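Local coordinates for ectoine hydroxylase (Sphingopyxis alaskensis RB2256, PDB 4Q5O) that catalyses the iron- and 2-oxoglutarate-dependent selective hydroxylation of L-ectoine to 5-hydroxyectoine, a compatible solute that protects cells against osmotic stress, at the AKG/6CS site and the interface of chains B and A. Sequence-based numbering; all coordinates share one arbitrary frame. Chains: chain A/B, Ectoine hydroxylase.

Contact 1: the AKG/6CS site. Residues chain A 135, 137, 139, 149, 152, 154, 157-158, 186, 253, 255, 264, 268, 288, 292. With AKG (2-oxoglutaric acid), chain C; 6CS ((4S,5S)-5-hydroxy-2-methyl-1,4,5,6-tetrahydropyrimidine-4-carboxylic acid), chain D; FE (Fe (III) ion), chain E.
Cosubstrate, product and metal share one elongated pocket in this PhyH-family dioxygenase. FE sits midway, held by the facial triad A:His152, A:Asp154 and A:His253; the 2-oxo oxygen O5 of AKG binds it at 2.1 Å. AKG lies between two aromatic walls. A:Phe149 lays its ring face under AKG C4, with CG 3.4 Å from that carbon, while A:Phe268 covers the other side, its face toward C1. Away from the iron, A:Arg264 NH2 forms a salt bridge and in-plane hydrogen bond with O3 of the distal AKG carboxylate at 2.7 Å, and A:Ser255 OG donates to O4 at 2.9 Å. An alanine at A:Phe149 would remove the ring under C4 and would probably let the cosubstrate chain shift. AKG O1, on the metal-side carboxylate, salt-bridges A:Arg137 NH1 (3.0 Å) and accepts A:Asn139 ND2; A:Arg137 NE donates to A:Asn139 OD1 from above its carbonyl plane, which probably helps to hold both. The product 6CS keeps about 52 Å² uncovered by protein and AKG almost none, so the pocket probably opens on the 6CS side. 6CS NAG donates to a lone pair of A:Gln135 OE1 (3.1 Å, 162° at H), and A:Trp158 turns its indole edge toward the ring. The A:Arg288 guanidinium, with A:Leu292 CB and A:Thr157 CG2 over the rims of its opposite faces, makes a long salt bridge through NH2 to 6CS O. Strands 135-141, 149-153, 252-255 and 264-273 of the double-stranded beta-helix, with helix 154-162, build the site.

Contact 2: the interface of chains B and A. Residues chain B 149-151, 187, 225-226, 229, 234, 254-256; chain A 144, 258-262.
Dimerisation of this PhyH-family enzyme, a homodimer, places the loop A:Asn258 to A:Phe262 of one subunit against the partner, and the two-fold symmetry repeats the contact with the chains exchanged. A:Ile259 loses the most surface to the partner in this patch (93 Å²). Its CG1 takes the crowded position between backbone N and carbonyl carbon (chi1 82°), and the branch then runs extended (chi2 179°). CB lies near the side-chain oxygen of B:Asn256, and CG1 also lies beside that oxygen. A:Ile259 CG1 passes the indole of B:Trp151, 3.5 Å from NE1. The tip, A:Ile259 CD1, rests over the rim of that indole face, 3.5 Å from B:Ser255 O, a backbone oxygen, and 3.8 Å from B:Met187 CE, whose chain runs antiparallel alongside.

Polar bonds fix the backbone on either side of this branch. A:Ile259 N donates to B:Asn256 OD1 at 3.2 Å, along a lone pair in the amide plane. B:Trp151 NE1 donates to A:Ile259 O at 3.0 Å (151° at H); the oxygen lies in the indole plane, but the N-H arrives well above the carbonyl plane instead of along a lone pair. The indole thus serves twice, its edge by hydrogen bonding and its face by packing.

Within the loop, A:Asn258 acts as the brace. Its OD1 receives A:Thr260 OG1 on a lone pair, its ND2 donates to A:Phe262 O at 2.6 Å, and A:Thr260 OG1 accepts A:Phe262 N. So shaped, the loop offers A:Pro261 to helix 222-232, where its CG lies 3.7 Å from B:Ala229 CB and also meets B:Ala226. B:Ile234 CD1 meets A:Thr260 CG2 at a slant, 3.8 Å away, and its CG1 lies alongside the A:Phe262 ring, near CE2. A:Phe144 lies across B:Tyr150 and reaches B:Leu225 with CE1.

Contact 1: the AKG/6CS site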
loop_
_atom_site.group_PDB
_atom_site.type_symbol
_atom_site.label_atom_id
_atom_site.label_comp_id
_atom_site.label_asym_id
_atom_site.label_seq_id
_atom_site.Cartn_x
_atom_site.Cartn_y
_atom_site.Cartn_z
ATOM N N GLN A 135 -25.103 -10.380 2.769
ATOM C CA GLN A 135 -24.654 -9.119 2.167
ATOM C C GLN A 135 -23.766 -9.367 0.944
ATOM O O GLN A 135 -23.091 -10.394 0.874
ATOM C CB GLN A 135 -23.889 -8.288 3.205
ATOM C CG GLN A 135 -23.190 -7.075 2.639
ATOM C CD GLN A 135 -22.450 -6.306 3.696
ATOM O OE1 GLN A 135 -21.256 -6.051 3.580
ATOM N NE2 GLN A 135 -23.156 -5.938 4.746
ATOM N N ARG A 137 -21.181 -6.941 -2.074
ATOM C CA ARG A 137 -20.652 -5.643 -2.512
ATOM C C ARG A 137 -19.588 -5.771 -3.603
ATOM O O ARG A 137 -18.853 -6.757 -3.661
ATOM C CB ARG A 137 -20.085 -4.816 -1.345
ATOM C CG ARG A 137 -19.866 -5.564 -0.039
ATOM C CD ARG A 137 -18.548 -5.197 0.621
ATOM N NE ARG A 137 -18.322 -3.754 0.651
ATOM C CZ ARG A 137 -18.406 -3.005 1.748
ATOM N NH1 ARG A 137 -18.717 -3.572 2.909
ATOM N NH2 ARG A 137 -18.171 -1.695 1.683
ATOM N N ASN A 139 -16.518 -3.891 -4.297
ATOM C CA ASN A 139 -15.562 -2.898 -3.843
ATOM C C ASN A 139 -14.596 -2.525 -4.972
ATOM O O ASN A 139 -13.448 -2.982 -4.996
ATOM C CB ASN A 139 -14.793 -3.396 -2.603
ATOM C CG ASN A 139 -15.573 -3.205 -1.299
ATOM O OD1 ASN A 139 -16.558 -2.474 -1.254
ATOM N ND2 ASN A 139 -15.115 -3.857 -0.229
ATOM N N PHE A 149 -9.132 0.726 3.519
ATOM C CA PHE A 149 -10.091 0.243 4.508
ATOM C C PHE A 149 -9.337 -0.155 5.759
ATOM O O PHE A 149 -8.836 -1.274 5.818
ATOM C CB PHE A 149 -10.816 -1.025 4.027
ATOM C CG PHE A 149 -11.696 -0.817 2.838
ATOM C CD1 PHE A 149 -13.055 -0.645 2.998
ATOM C CD2 PHE A 149 -11.167 -0.804 1.554
ATOM C CE1 PHE A 149 -13.882 -0.458 1.900
ATOM C CE2 PHE A 149 -11.992 -0.612 0.451
ATOM C CZ PHE A 149 -13.351 -0.440 0.629
ATOM N N HIS A 152 -10.515 -4.022 10.619
ATOM C CA HIS A 152 -11.769 -4.294 11.298
ATOM C C HIS A 152 -12.065 -5.775 11.211
ATOM O O HIS A 152 -11.637 -6.458 10.279
ATOM C CB HIS A 152 -12.911 -3.520 10.646
ATOM C CG HIS A 152 -13.178 -3.927 9.230
ATOM N ND1 HIS A 152 -12.423 -3.477 8.164
ATOM C CD2 HIS A 152 -14.116 -4.750 8.705
ATOM C CE1 HIS A 152 -12.886 -4.010 7.044
ATOM N NE2 HIS A 152 -13.915 -4.787 7.345
ATOM N N ASP A 154 -15.093 -7.869 10.388
ATOM C CA ASP A 154 -16.456 -7.785 9.847
ATOM C C ASP A 154 -17.530 -8.194 10.877
ATOM O O ASP A 154 -18.474 -7.431 11.136
ATOM C CB ASP A 154 -16.586 -8.528 8.495
ATOM C CG ASP A 154 -15.795 -7.832 7.360
ATOM O OD1 ASP A 154 -15.031 -6.836 7.645
ATOM O OD2 ASP A 154 -15.929 -8.265 6.178
ATOM N N THR A 157 -19.026 -5.758 13.652
ATOM C CA THR A 157 -20.076 -4.834 13.255
ATOM C C THR A 157 -21.373 -5.610 12.989
ATOM O O THR A 157 -22.448 -5.222 13.434
ATOM C CB THR A 157 -19.659 -3.943 12.058
ATOM O OG1 THR A 157 -18.897 -2.817 12.535
ATOM C CG2 THR A 157 -20.876 -3.425 11.337
ATOM N N TRP A 158 -21.258 -6.727 12.286
ATOM C CA TRP A 158 -22.398 -7.593 12.052
ATOM C C TRP A 158 -23.076 -7.929 13.376
ATOM O O TRP A 158 -24.305 -8.002 13.441
ATOM C CB TRP A 158 -21.956 -8.865 11.314
ATOM C CG TRP A 158 -21.453 -8.581 9.930
ATOM C CD1 TRP A 158 -21.637 -7.436 9.218
ATOM C CD2 TRP A 158 -20.686 -9.453 9.092
ATOM N NE1 TRP A 158 -21.040 -7.538 7.987
ATOM C CE2 TRP A 158 -20.446 -8.769 7.885
ATOM C CE3 TRP A 158 -20.177 -10.751 9.246
ATOM C CZ2 TRP A 158 -19.726 -9.334 6.836
ATOM C CZ3 TRP A 158 -19.457 -11.308 8.204
ATOM C CH2 TRP A 158 -19.234 -10.596 7.016
ATOM N N LEU A 186 -6.353 -6.689 -0.354
ATOM C CA LEU A 186 -6.734 -7.117 0.984
ATOM C C LEU A 186 -5.542 -7.666 1.822
ATOM O O LEU A 186 -4.872 -8.627 1.422
ATOM C CB LEU A 186 -7.793 -8.196 0.871
ATOM C CG LEU A 186 -8.481 -8.521 2.190
ATOM C CD1 LEU A 186 -9.276 -7.302 2.644
ATOM C CD2 LEU A 186 -9.370 -9.783 2.081
ATOM N N HIS A 253 -8.871 -7.755 9.157
ATOM C CA HIS A 253 -8.369 -7.431 7.819
ATOM C C HIS A 253 -8.595 -5.981 7.491
ATOM O O HIS A 253 -9.365 -5.301 8.160
ATOM C CB HIS A 253 -9.057 -8.259 6.749
ATOM C CG HIS A 253 -10.536 -8.061 6.716
ATOM N ND1 HIS A 253 -11.366 -8.570 7.686
ATOM C CD2 HIS A 253 -11.337 -7.393 5.850
ATOM C CE1 HIS A 253 -12.614 -8.243 7.411
ATOM N NE2 HIS A 253 -12.625 -7.526 6.304
ATOM N N SER A 255 -7.127 -2.822 4.105
ATOM C CA SER A 255 -6.294 -2.585 2.922
ATOM C C SER A 255 -5.777 -1.136 2.877
ATOM O O SER A 255 -6.406 -0.250 3.441
ATOM C CB SER A 255 -7.059 -2.930 1.642
ATOM O OG SER A 255 -8.118 -2.009 1.425
ATOM N N ARG A 264 -8.706 -1.783 -8.630
ATOM C CA ARG A 264 -8.789 -3.117 -8.044
ATOM C C ARG A 264 -10.235 -3.516 -7.725
ATOM O O ARG A 264 -10.669 -3.407 -6.584
ATOM C CB ARG A 264 -7.925 -3.167 -6.776
ATOM C CG ARG A 264 -7.876 -4.514 -6.059
ATOM C CD ARG A 264 -7.236 -4.330 -4.696
ATOM N NE ARG A 264 -8.070 -4.672 -3.527
ATOM C CZ ARG A 264 -9.235 -4.108 -3.207
ATOM N NH1 ARG A 264 -9.774 -3.185 -3.980
ATOM N NH2 ARG A 264 -9.871 -4.492 -2.117
ATOM N N PHE A 268 -17.600 -8.926 -3.300
ATOM C CA PHE A 268 -17.663 -9.584 -1.976
ATOM C C PHE A 268 -19.002 -10.262 -1.715
ATOM O O PHE A 268 -20.057 -9.651 -1.878
ATOM C CB PHE A 268 -17.390 -8.606 -0.828
ATOM C CG PHE A 268 -15.934 -8.342 -0.583
ATOM C CD1 PHE A 268 -15.190 -7.565 -1.471
ATOM C CD2 PHE A 268 -15.306 -8.848 0.545
ATOM C CE1 PHE A 268 -13.836 -7.308 -1.234
ATOM C CE2 PHE A 268 -13.954 -8.592 0.783
ATOM C CZ PHE A 268 -13.225 -7.823 -0.106
ATOM N N ARG A 288 -30.326 -1.335 11.148
ATOM C CA ARG A 288 -29.386 -0.884 10.121
ATOM C C ARG A 288 -29.964 -1.047 8.707
ATOM O O ARG A 288 -30.685 -2.019 8.445
ATOM C CB ARG A 288 -28.106 -1.707 10.238
ATOM C CG ARG A 288 -26.823 -0.996 9.846
ATOM C CD ARG A 288 -25.665 -1.949 10.023
ATOM N NE ARG A 288 -24.388 -1.470 9.500
ATOM C CZ ARG A 288 -23.439 -2.267 9.019
ATOM N NH1 ARG A 288 -23.621 -3.579 8.987
ATOM N NH2 ARG A 288 -22.310 -1.747 8.573
ATOM N N LEU A 292 -27.200 -3.242 3.788
ATOM C CA LEU A 292 -26.056 -3.582 4.622
ATOM C C LEU A 292 -26.229 -4.960 5.252
ATOM O O LEU A 292 -25.250 -5.666 5.478
ATOM C CB LEU A 292 -25.814 -2.527 5.711
ATOM C CG LEU A 292 -25.375 -1.147 5.225
ATOM C CD1 LEU A 292 -24.935 -0.251 6.371
ATOM C CD2 LEU A 292 -24.271 -1.285 4.202
HETATM C C1 AKG C . -15.152 -5.570 3.163
HETATM O O1 AKG C . -15.947 -4.649 2.825
HETATM O O2 AKG C . -15.552 -6.774 3.247
HETATM C C2 AKG C . -13.691 -5.251 3.449
HETATM O O5 AKG C . -13.288 -4.997 4.564
HETATM C C3 AKG C . -12.690 -5.292 2.332
HETATM C C4 AKG C . -12.468 -3.916 1.772
HETATM C C5 AKG C . -11.488 -4.137 0.640
HETATM O O3 AKG C . -11.902 -4.734 -0.398
HETATM O O4 AKG C . -10.279 -3.757 0.754
HETATM O O 6CS D . -18.543 -1.673 8.713
HETATM C C 6CS D . -17.715 -2.635 8.614
HETATM O OXT 6CS D . -16.485 -2.445 8.818
HETATM C CA 6CS D . -18.186 -4.003 8.262
HETATM N N 6CS D . -19.548 -3.896 7.891
HETATM C CAI 6CS D . -20.082 -4.329 6.768
HETATM C CAA 6CS D . -21.558 -4.103 6.588
HETATM N NAG 6CS D . -19.364 -4.990 5.726
HETATM C CG2 6CS D . -17.999 -5.192 5.914
HETATM C CB 6CS D . -17.339 -4.570 7.143
HETATM O OG1 6CS D . -16.421 -5.551 7.687
HETATM FE FE FE E . -14.627 -6.264 5.655
#

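Contact 2: the interface of chains B and A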
loop_
_atom_site.group_PDB
_atom_site.type_symbol
_atom_site.label_atom_id
_atom_site.label_comp_id
_atom_site.label_asym_id
_atom_site.label_seq_id
_atom_site.Cartn_x
_atom_site.Cartn_y
_atom_site.Cartn_z
ATOM N N PHE B 149 1.882 9.324 -0.706
ATOM C CA PHE B 149 2.660 10.374 -1.333
ATOM C C PHE B 149 2.736 10.215 -2.850
ATOM O O PHE B 149 3.558 9.455 -3.361
ATOM C CB PHE B 149 4.052 10.537 -0.717
ATOM C CG PHE B 149 4.616 11.896 -0.952
ATOM C CD1 PHE B 149 4.394 12.916 -0.034
ATOM C CD2 PHE B 149 5.285 12.191 -2.137
ATOM C CE1 PHE B 149 4.871 14.197 -0.267
ATOM C CE2 PHE B 149 5.767 13.471 -2.377
ATOM C CZ PHE B 149 5.561 14.475 -1.441
ATOM N N TYR B 150 1.887 10.976 -3.546
ATOM C CA TYR B 150 1.615 10.822 -4.977
ATOM C C TYR B 150 2.848 10.845 -5.880
ATOM O O TYR B 150 3.939 11.283 -5.477
ATOM C CB TYR B 150 0.620 11.905 -5.432
ATOM C CG TYR B 150 -0.171 11.585 -6.687
ATOM C CD1 TYR B 150 -1.153 10.595 -6.691
ATOM C CD2 TYR B 150 0.040 12.295 -7.853
ATOM C CE1 TYR B 150 -1.879 10.311 -7.839
ATOM C CE2 TYR B 150 -0.673 12.024 -8.995
ATOM C CZ TYR B 150 -1.632 11.033 -8.986
ATOM O OH TYR B 150 -2.334 10.784 -10.143
ATOM N N TRP B 151 2.642 10.370 -7.110
ATOM C CA TRP B 151 3.670 10.279 -8.139
ATOM C C TRP B 151 4.323 11.614 -8.508
ATOM O O TRP B 151 3.642 12.634 -8.627
ATOM C CB TRP B 151 3.070 9.675 -9.396
ATOM C CG TRP B 151 2.511 8.304 -9.192
ATOM C CD1 TRP B 151 1.180 7.947 -9.140
ATOM C CD2 TRP B 151 3.259 7.092 -9.038
ATOM N NE1 TRP B 151 1.065 6.588 -8.949
ATOM C CE2 TRP B 151 2.325 6.038 -8.882
ATOM C CE3 TRP B 151 4.625 6.796 -9.001
ATOM C CZ2 TRP B 151 2.721 4.707 -8.690
ATOM C CZ3 TRP B 151 5.015 5.486 -8.811
ATOM C CH2 TRP B 151 4.060 4.453 -8.657
ATOM N N MET B 187 7.538 3.239 -4.251
ATOM C CA MET B 187 7.245 2.587 -5.531
ATOM C C MET B 187 7.894 3.350 -6.667
ATOM O O MET B 187 7.889 4.579 -6.671
ATOM C CB MET B 187 5.735 2.546 -5.805
ATOM C CG MET B 187 4.971 1.539 -5.003
ATOM S SD MET B 187 3.201 1.546 -5.404
ATOM C CE MET B 187 2.762 3.228 -4.930
ATOM N N LEU B 225 0.883 9.226 -16.507
ATOM C CA LEU B 225 1.338 8.275 -15.495
ATOM C C LEU B 225 0.886 6.865 -15.852
ATOM O O LEU B 225 1.653 5.916 -15.722
ATOM C CB LEU B 225 0.847 8.666 -14.096
ATOM C CG LEU B 225 1.375 9.948 -13.436
ATOM C CD1 LEU B 225 0.646 10.196 -12.116
ATOM C CD2 LEU B 225 2.910 9.947 -13.233
ATOM N N ALA B 226 -0.356 6.744 -16.323
ATOM C CA ALA B 226 -0.904 5.473 -16.775
ATOM C C ALA B 226 -0.103 4.899 -17.939
ATOM O O ALA B 226 0.228 3.708 -17.947
ATOM C CB ALA B 226 -2.348 5.646 -17.168
ATOM N N ALA B 229 3.232 3.578 -16.588
ATOM C CA ALA B 229 2.984 2.351 -15.833
ATOM C C ALA B 229 2.554 1.191 -16.730
ATOM O O ALA B 229 2.881 0.047 -16.465
ATOM C CB ALA B 229 1.950 2.589 -14.722
ATOM N N ILE B 234 5.148 -1.547 -12.413
ATOM C CA ILE B 234 5.575 -0.933 -11.149
ATOM C C ILE B 234 6.335 -1.889 -10.249
ATOM O O ILE B 234 5.910 -3.014 -10.020
ATOM C CB ILE B 234 4.389 -0.384 -10.312
ATOM C CG1 ILE B 234 3.529 0.580 -11.128
ATOM C CG2 ILE B 234 4.903 0.302 -9.077
ATOM C CD1 ILE B 234 2.628 1.484 -10.302
ATOM N N GLY B 254 6.681 7.387 -5.910
ATOM C CA GLY B 254 5.538 7.662 -5.057
ATOM C C GLY B 254 5.335 6.522 -4.067
ATOM O O GLY B 254 6.043 5.524 -4.126
ATOM N N SER B 255 4.391 6.652 -3.146
ATOM C CA SER B 255 4.106 5.551 -2.232
ATOM C C SER B 255 2.640 5.538 -1.803
ATOM O O SER B 255 1.963 6.561 -1.807
ATOM C CB SER B 255 4.998 5.637 -1.013
ATOM O OG SER B 255 4.748 6.839 -0.315
ATOM N N ASN B 256 2.146 4.365 -1.448
ATOM C CA ASN B 256 0.819 4.263 -0.879
ATOM C C ASN B 256 0.814 4.554 0.614
ATOM O O ASN B 256 1.873 4.746 1.230
ATOM C CB ASN B 256 0.247 2.882 -1.162
ATOM C CG ASN B 256 -0.118 2.712 -2.606
ATOM O OD1 ASN B 256 -0.587 3.652 -3.235
ATOM N ND2 ASN B 256 0.119 1.531 -3.153
ATOM N N PHE A 144 -5.459 5.689 -8.808
ATOM C CA PHE A 144 -5.107 7.081 -8.483
ATOM C C PHE A 144 -5.719 7.648 -7.205
ATOM O O PHE A 144 -5.029 8.331 -6.443
ATOM C CB PHE A 144 -5.368 8.043 -9.653
ATOM C CG PHE A 144 -4.584 7.722 -10.884
ATOM C CD1 PHE A 144 -3.236 8.038 -10.966
ATOM C CD2 PHE A 144 -5.192 7.099 -11.962
ATOM C CE1 PHE A 144 -2.503 7.736 -12.098
ATOM C CE2 PHE A 144 -4.476 6.794 -13.093
ATOM C CZ PHE A 144 -3.125 7.113 -13.163
ATOM N N ASN A 258 -4.901 3.141 -3.001
ATOM C CA ASN A 258 -4.378 2.803 -4.313
ATOM C C ASN A 258 -4.137 4.072 -5.109
ATOM O O ASN A 258 -5.079 4.733 -5.535
ATOM C CB ASN A 258 -5.360 1.876 -5.044
ATOM C CG ASN A 258 -4.921 1.539 -6.456
ATOM O OD1 ASN A 258 -3.743 1.651 -6.812
ATOM N ND2 ASN A 258 -5.874 1.106 -7.269
ATOM N N ILE A 259 -2.871 4.416 -5.306
ATOM C CA ILE A 259 -2.525 5.563 -6.132
ATOM C C ILE A 259 -2.046 5.131 -7.511
ATOM O O ILE A 259 -1.802 5.973 -8.372
ATOM C CB ILE A 259 -1.438 6.409 -5.479
ATOM C CG1 ILE A 259 -0.055 5.823 -5.749
ATOM C CG2 ILE A 259 -1.690 6.482 -4.022
ATOM C CD1 ILE A 259 1.053 6.626 -5.146
ATOM N N THR A 260 -1.909 3.825 -7.724
ATOM C CA THR A 260 -1.494 3.331 -9.033
ATOM C C THR A 260 -2.590 3.599 -10.065
ATOM O O THR A 260 -3.712 3.913 -9.694
ATOM C CB THR A 260 -1.158 1.822 -8.994
ATOM O OG1 THR A 260 -2.373 1.046 -8.925
ATOM C CG2 THR A 260 -0.253 1.520 -7.806
ATOM N N PRO A 261 -2.253 3.515 -11.369
ATOM C CA PRO A 261 -3.242 3.547 -12.464
ATOM C C PRO A 261 -4.053 2.257 -12.579
ATOM O O PRO A 261 -4.872 2.124 -13.487
ATOM C CB PRO A 261 -2.368 3.675 -13.719
ATOM C CG PRO A 261 -1.064 4.222 -13.251
ATOM C CD PRO A 261 -0.872 3.679 -11.873
ATOM N N PHE A 262 -3.820 1.309 -11.680
ATOM C CA PHE A 262 -4.509 0.026 -11.747
ATOM C C PHE A 262 -5.670 -0.021 -10.752
ATOM O O PHE A 262 -5.457 0.005 -9.543
ATOM C CB PHE A 262 -3.498 -1.101 -11.487
ATOM C CG PHE A 262 -2.254 -0.985 -12.324
ATOM C CD1 PHE A 262 -2.341 -0.774 -13.687
ATOM C CD2 PHE A 262 -1.000 -1.047 -11.750
ATOM C CE1 PHE A 262 -1.198 -0.652 -14.465
ATOM C CE2 PHE A 262 0.151 -0.921 -12.526
ATOM C CZ PHE A 262 0.048 -0.724 -13.882
#

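The C-alpha centres of contact 1 and contact 2 are about 24 Å apart, yet both draw on the same strands. The stretch beginning at residue 149 and the strand ending at residue 255 supply pocket residues in contact 1 and, in the partner's copy, border the neighbour's loop in contact 2. Residues 149 and 255 occur in both, but at the dimer contact they are marginal, residue 149 losing no surface; residues 150 and 151 do more there. Loop 258-262 of chain A also joins strands 252-255 and 264-273 of contact 1. Dimer formation may therefore help to steady both pockets, although the structure alone does not show any coupling.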